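Long-range contacts in 27kDa outer membrane protein (Silicibacter pomeroyi, PDB 3GYK), which probably works as a thiol-disulfide oxidoreductase of the DsbA-like thioredoxin family, the chain here being the thioredoxin-like part of a longer protein: residues D23-E28 / V149-L154; R79-Y84 / E115-D120. All coordinates share one frame; numbering follows the deposited sequence. Where two conformers were deposited one is given.

Contact 1 of 2, residues D23-E28 / V149-L154; sequences DVTVVE and VVEDAL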
# COMPACT_ATOMS: atom_id res chain seq x y z
N ASP A 23 -4.20 13.97 -10.75
CA ASP A 23 -3.95 13.70 -12.19
C ASP A 23 -2.79 12.74 -12.45
O ASP A 23 -2.55 12.38 -13.61
CB ASP A 23 -3.79 14.99 -13.00
CG ASP A 23 -2.50 15.74 -12.68
OD1 ASP A 23 -1.79 15.38 -11.71
OD2 ASP A 23 -2.22 16.72 -13.40
N VAL A 24 -2.08 12.37 -11.39
CA VAL A 24 -1.02 11.34 -11.45
C VAL A 24 -1.32 10.31 -10.36
O VAL A 24 -1.51 10.68 -9.18
CB VAL A 24 0.37 11.95 -11.24
CG1 VAL A 24 1.46 10.87 -11.11
CG2 VAL A 24 0.69 12.89 -12.37
N THR A 25 -1.36 9.04 -10.76
CA THR A 25 -1.48 7.93 -9.79
C THR A 25 -0.13 7.29 -9.51
O THR A 25 0.60 6.91 -10.45
CB THR A 25 -2.46 6.84 -10.28
OG1 THR A 25 -3.76 7.42 -10.41
CG2 THR A 25 -2.56 5.68 -9.28
N VAL A 26 0.18 7.17 -8.22
CA VAL A 26 1.36 6.42 -7.77
C VAL A 26 0.86 5.15 -7.12
O VAL A 26 0.01 5.21 -6.22
CB VAL A 26 2.20 7.22 -6.74
CG1 VAL A 26 3.30 6.33 -6.11
CG2 VAL A 26 2.79 8.46 -7.40
N VAL A 27 1.33 3.99 -7.59
CA VAL A 27 0.95 2.74 -6.94
C VAL A 27 2.15 2.24 -6.14
O VAL A 27 3.26 2.24 -6.66
CB VAL A 27 0.58 1.66 -8.00
CG1 VAL A 27 0.15 0.38 -7.31
CG2 VAL A 27 -0.55 2.20 -8.94
N GLU A 28 1.94 1.80 -4.89
CA GLU A 28 3.05 1.20 -4.13
C GLU A 28 2.68 -0.23 -3.79
O GLU A 28 1.55 -0.50 -3.35
CB GLU A 28 3.28 1.97 -2.82
CG GLU A 28 4.50 1.40 -2.06
CD GLU A 28 4.79 2.05 -0.70
OE1 GLU A 28 4.10 3.03 -0.34
OE2 GLU A 28 5.69 1.52 0.02
N VAL A 149 4.67 2.23 -9.23
CA VAL A 149 4.29 2.64 -10.58
C VAL A 149 3.96 4.11 -10.44
O VAL A 149 3.29 4.51 -9.47
CB VAL A 149 2.98 1.91 -11.05
CG1 VAL A 149 2.57 2.39 -12.45
CG2 VAL A 149 3.16 0.38 -11.04
N VAL A 150 4.43 4.93 -11.37
CA VAL A 150 4.08 6.35 -11.39
C VAL A 150 3.54 6.61 -12.79
O VAL A 150 4.33 6.80 -13.73
CB VAL A 150 5.27 7.30 -11.09
CG1 VAL A 150 4.79 8.80 -11.09
CG2 VAL A 150 5.95 6.90 -9.76
N GLU A 151 2.21 6.60 -12.92
CA GLU A 151 1.52 6.69 -14.23
C GLU A 151 2.09 5.61 -15.15
O GLU A 151 1.97 4.44 -14.84
CB GLU A 151 1.62 8.08 -14.88
CG GLU A 151 0.62 9.11 -14.43
CD GLU A 151 -0.85 8.67 -14.55
OE1 GLU A 151 -1.37 8.57 -15.67
OE2 GLU A 151 -1.48 8.51 -13.51
N ASP A 152 2.73 6.00 -16.25
CA ASP A 152 3.22 5.01 -17.22
C ASP A 152 4.58 4.42 -16.86
O ASP A 152 5.03 3.49 -17.52
CB ASP A 152 3.28 5.60 -18.61
CG ASP A 152 1.92 5.87 -19.19
OD1 ASP A 152 0.95 5.18 -18.86
OD2 ASP A 152 1.83 6.78 -20.03
N ALA A 153 5.22 4.98 -15.85
CA ALA A 153 6.60 4.60 -15.49
C ALA A 153 6.61 3.52 -14.40
O ALA A 153 5.80 3.55 -13.47
CB ALA A 153 7.40 5.81 -15.03
N LEU A 154 7.54 2.58 -14.55
CA LEU A 154 7.78 1.60 -13.49
C LEU A 154 9.04 1.99 -12.74
O LEU A 154 10.09 2.28 -13.36
CB LEU A 154 7.90 0.21 -14.08
CG LEU A 154 6.68 -0.29 -14.89
CD1 LEU A 154 6.93 -1.74 -15.37
CD2 LEU A 154 5.40 -0.20 -14.06

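Contact 2 of 2, residues R79-Y84 / E115-D120; sequences RQQGKY and EQLQRD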
# COMPACT_ATOMS: atom_id res chain seq x y z
N ARG A 79 -10.48 -1.87 6.53
CA ARG A 79 -11.38 -1.07 5.66
C ARG A 79 -12.83 -1.15 6.15
O ARG A 79 -13.59 -0.18 6.03
CB ARG A 79 -11.28 -1.52 4.21
CG ARG A 79 -9.92 -1.24 3.58
CD ARG A 79 -9.80 -1.85 2.18
NE ARG A 79 -10.02 -3.30 2.13
CZ ARG A 79 -10.08 -3.99 0.99
NH1 ARG A 79 -9.91 -3.35 -0.16
NH2 ARG A 79 -10.33 -5.30 1.01
N GLN A 80 -13.21 -2.30 6.72
CA GLN A 80 -14.58 -2.51 7.15
C GLN A 80 -14.94 -1.63 8.34
O GLN A 80 -16.12 -1.43 8.63
CB GLN A 80 -14.85 -3.99 7.48
CG GLN A 80 -14.61 -4.95 6.31
CD GLN A 80 -15.17 -4.41 5.01
OE1 GLN A 80 -16.35 -4.06 4.94
NE2 GLN A 80 -14.32 -4.33 3.96
N GLN A 81 -13.91 -1.10 9.01
CA GLN A 81 -14.09 -0.25 10.18
C GLN A 81 -13.67 1.18 9.87
O GLN A 81 -13.63 2.02 10.77
CB GLN A 81 -13.31 -0.80 11.37
CG GLN A 81 -13.92 -2.08 11.93
CD GLN A 81 -13.17 -2.63 13.11
OE1 GLN A 81 -13.03 -1.94 14.14
NE2 GLN A 81 -12.69 -3.87 13.00
N GLY A 82 -13.38 1.45 8.60
CA GLY A 82 -13.09 2.79 8.14
C GLY A 82 -11.76 3.31 8.64
O GLY A 82 -11.58 4.53 8.76
N LYS A 83 -10.83 2.40 8.90
CA LYS A 83 -9.59 2.76 9.56
C LYS A 83 -8.35 2.26 8.82
O LYS A 83 -7.28 2.16 9.42
CB LYS A 83 -9.60 2.24 11.01
CG LYS A 83 -10.51 3.02 11.96
CD LYS A 83 -10.48 2.42 13.37
CE LYS A 83 -11.04 3.38 14.40
NZ LYS A 83 -12.53 3.41 14.33
N TYR A 84 -8.49 1.98 7.52
CA TYR A 84 -7.35 1.48 6.72
C TYR A 84 -6.14 2.41 6.81
O TYR A 84 -5.03 1.97 7.14
CB TYR A 84 -7.74 1.22 5.24
CG TYR A 84 -6.54 0.71 4.48
CD1 TYR A 84 -6.19 -0.64 4.53
CD2 TYR A 84 -5.70 1.59 3.77
CE1 TYR A 84 -5.06 -1.12 3.84
CE2 TYR A 84 -4.58 1.14 3.11
CZ TYR A 84 -4.26 -0.22 3.17
OH TYR A 84 -3.14 -0.68 2.54
N GLU A 115 -11.79 -8.34 17.52
CA GLU A 115 -12.64 -9.52 17.31
C GLU A 115 -13.33 -9.43 15.94
O GLU A 115 -13.37 -10.41 15.18
CB GLU A 115 -13.63 -9.67 18.45
CG GLU A 115 -12.98 -9.75 19.84
CD GLU A 115 -13.98 -9.77 20.99
OE1 GLU A 115 -15.19 -9.56 20.76
OE2 GLU A 115 -13.55 -10.00 22.14
N GLN A 116 -13.85 -8.25 15.60
CA GLN A 116 -14.41 -8.01 14.28
C GLN A 116 -13.31 -8.04 13.21
O GLN A 116 -13.50 -8.66 12.16
CB GLN A 116 -15.15 -6.69 14.21
CG GLN A 116 -15.89 -6.52 12.88
CD GLN A 116 -16.32 -5.09 12.64
OE1 GLN A 116 -16.57 -4.34 13.59
NE2 GLN A 116 -16.39 -4.70 11.36
N LEU A 117 -12.18 -7.38 13.48
CA LEU A 117 -11.05 -7.38 12.56
C LEU A 117 -10.67 -8.81 12.17
O LEU A 117 -10.50 -9.10 11.00
CB LEU A 117 -9.83 -6.68 13.18
CG LEU A 117 -8.69 -6.35 12.23
CD1 LEU A 117 -9.09 -5.18 11.34
CD2 LEU A 117 -7.44 -6.01 13.04
N GLN A 118 -10.55 -9.69 13.16
CA GLN A 118 -10.14 -11.07 12.88
C GLN A 118 -11.19 -11.87 12.10
O GLN A 118 -10.80 -12.75 11.32
CB GLN A 118 -9.65 -11.78 14.15
CG GLN A 118 -8.35 -11.17 14.64
CD GLN A 118 -7.76 -11.85 15.84
OE1 GLN A 118 -6.86 -12.69 15.71
NE2 GLN A 118 -8.23 -11.50 17.03
N ARG A 119 -12.48 -11.56 12.29
CA ARG A 119 -13.56 -12.15 11.48
C ARG A 119 -13.38 -11.67 10.03
O ARG A 119 -13.38 -12.47 9.09
CB ARG A 119 -14.95 -11.72 11.97
CG ARG A 119 -15.53 -12.49 13.15
CD ARG A 119 -17.02 -12.20 13.34
NE ARG A 119 -17.31 -10.77 13.53
CZ ARG A 119 -17.40 -10.18 14.72
NH1 ARG A 119 -17.23 -10.89 15.83
NH2 ARG A 119 -17.68 -8.89 14.81
N ASP A 120 -13.21 -10.36 9.88
CA ASP A 120 -13.12 -9.73 8.56
C ASP A 120 -11.85 -10.14 7.80
O ASP A 120 -11.82 -10.09 6.57
CB ASP A 120 -13.26 -8.20 8.67
CG ASP A 120 -14.66 -7.77 9.10
OD1 ASP A 120 -15.62 -8.56 8.95
OD2 ASP A 120 -14.81 -6.62 9.58
O HOH W 1 -12.72 -5.20 10.36

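Contact 1 of 2, residues D23-E28 / V149-L154
E151 has CG beside its backbone N (chi1 -84°), and a bend at chi2 (-54°) sets CD near the start of strand 24-30, where OE2 meets the N-H of T25. T25 N gives E151 OE2 a nearly straight bond of 2.8 Å, received on the anti lone pair of that oxygen. In return E151 N binds T25 O at 3.0 Å, so one residue supplies both donor and acceptor, its side chain taking the place of a backbone carbonyl. OE1 of the same carboxylate forms a salt bridge with R5. Further along, V27 and V149 are an antiparallel hydrogen-bonded pair: V27 N reaches V149 O at 2.8 Å and V149 N reaches V27 O at 2.9 Å. Their side chains lie side by side on one face of the sheet, CB to CB 3.9 Å, near F9. On the other face V150 CG1 meets V24 CG1 at 3.9 Å, with V24 touching V168 and V150 touching A167 of helix 161-174, and lies more loosely against V26 CG2. Beyond V150 the chain reverses through a type II' turn to A153. Strand 24-30 runs between parallel strand 54-60 and antiparallel strand 147-150, an arrangement characteristic of the central sheet of the thioredoxin fold.

Contact 2 of 2, residues R79-Y84 / E115-D120
This is a polar surface contact within the helical part of the domain, where the loop between helices 66-77 and 84-92 meets helix 114-120 through stacked amides and a bridging water. Q81 and Q116 reach toward each other tip to tip, their amide planes 24° apart, with Q81 CG 3.6 Å from Q116 NE2. Q116 CG stands anti to its backbone N (chi1 -173°), and the extended chain beyond it carries the amide to the loop. Q116 NE2 donates to the syn lone pair of D120 OD2, one helical turn on, at 3.1 Å, the acceptor lying somewhat out of the amide plane. The same oxygen accepts a 2.6 Å bond from a water that in turn accepts from Q81 NE2 at 3.0 Å. Q80 adds its aliphatic part, CB lying 3.4 Å from D120 OD2. An alanine in place of Q116 would probably leave D120 OD2 without its amide donor and the Q81 amide without its stacking partner. Q81 OE1 accepts from D113 N, just ahead of the helix, while Q81 NE2 also passes L117 CB at 4.0 Å. The contact lies in what is consistent with the helical insertion that DsbA-like proteins carry within the thioredoxin fold.

Contact 1 is largely buried and contact 2 lies at the surface; their centres are 28 Å apart on opposite sides of the chain's centre, and they share no helix or strand. Residues 23-28 and 149-154 join neighbouring strands through direct backbone bonds and valine packing, with one carboxylate completing the ladder at its end. Between 79-84 and 115-120 the meeting is of glutamine and aspartate side chains, and the polar link runs through water. Along the chain, contact 2 is nested in the loop closed by contact 1, consistent with a helical insertion between strands of a thioredoxin-like sheet.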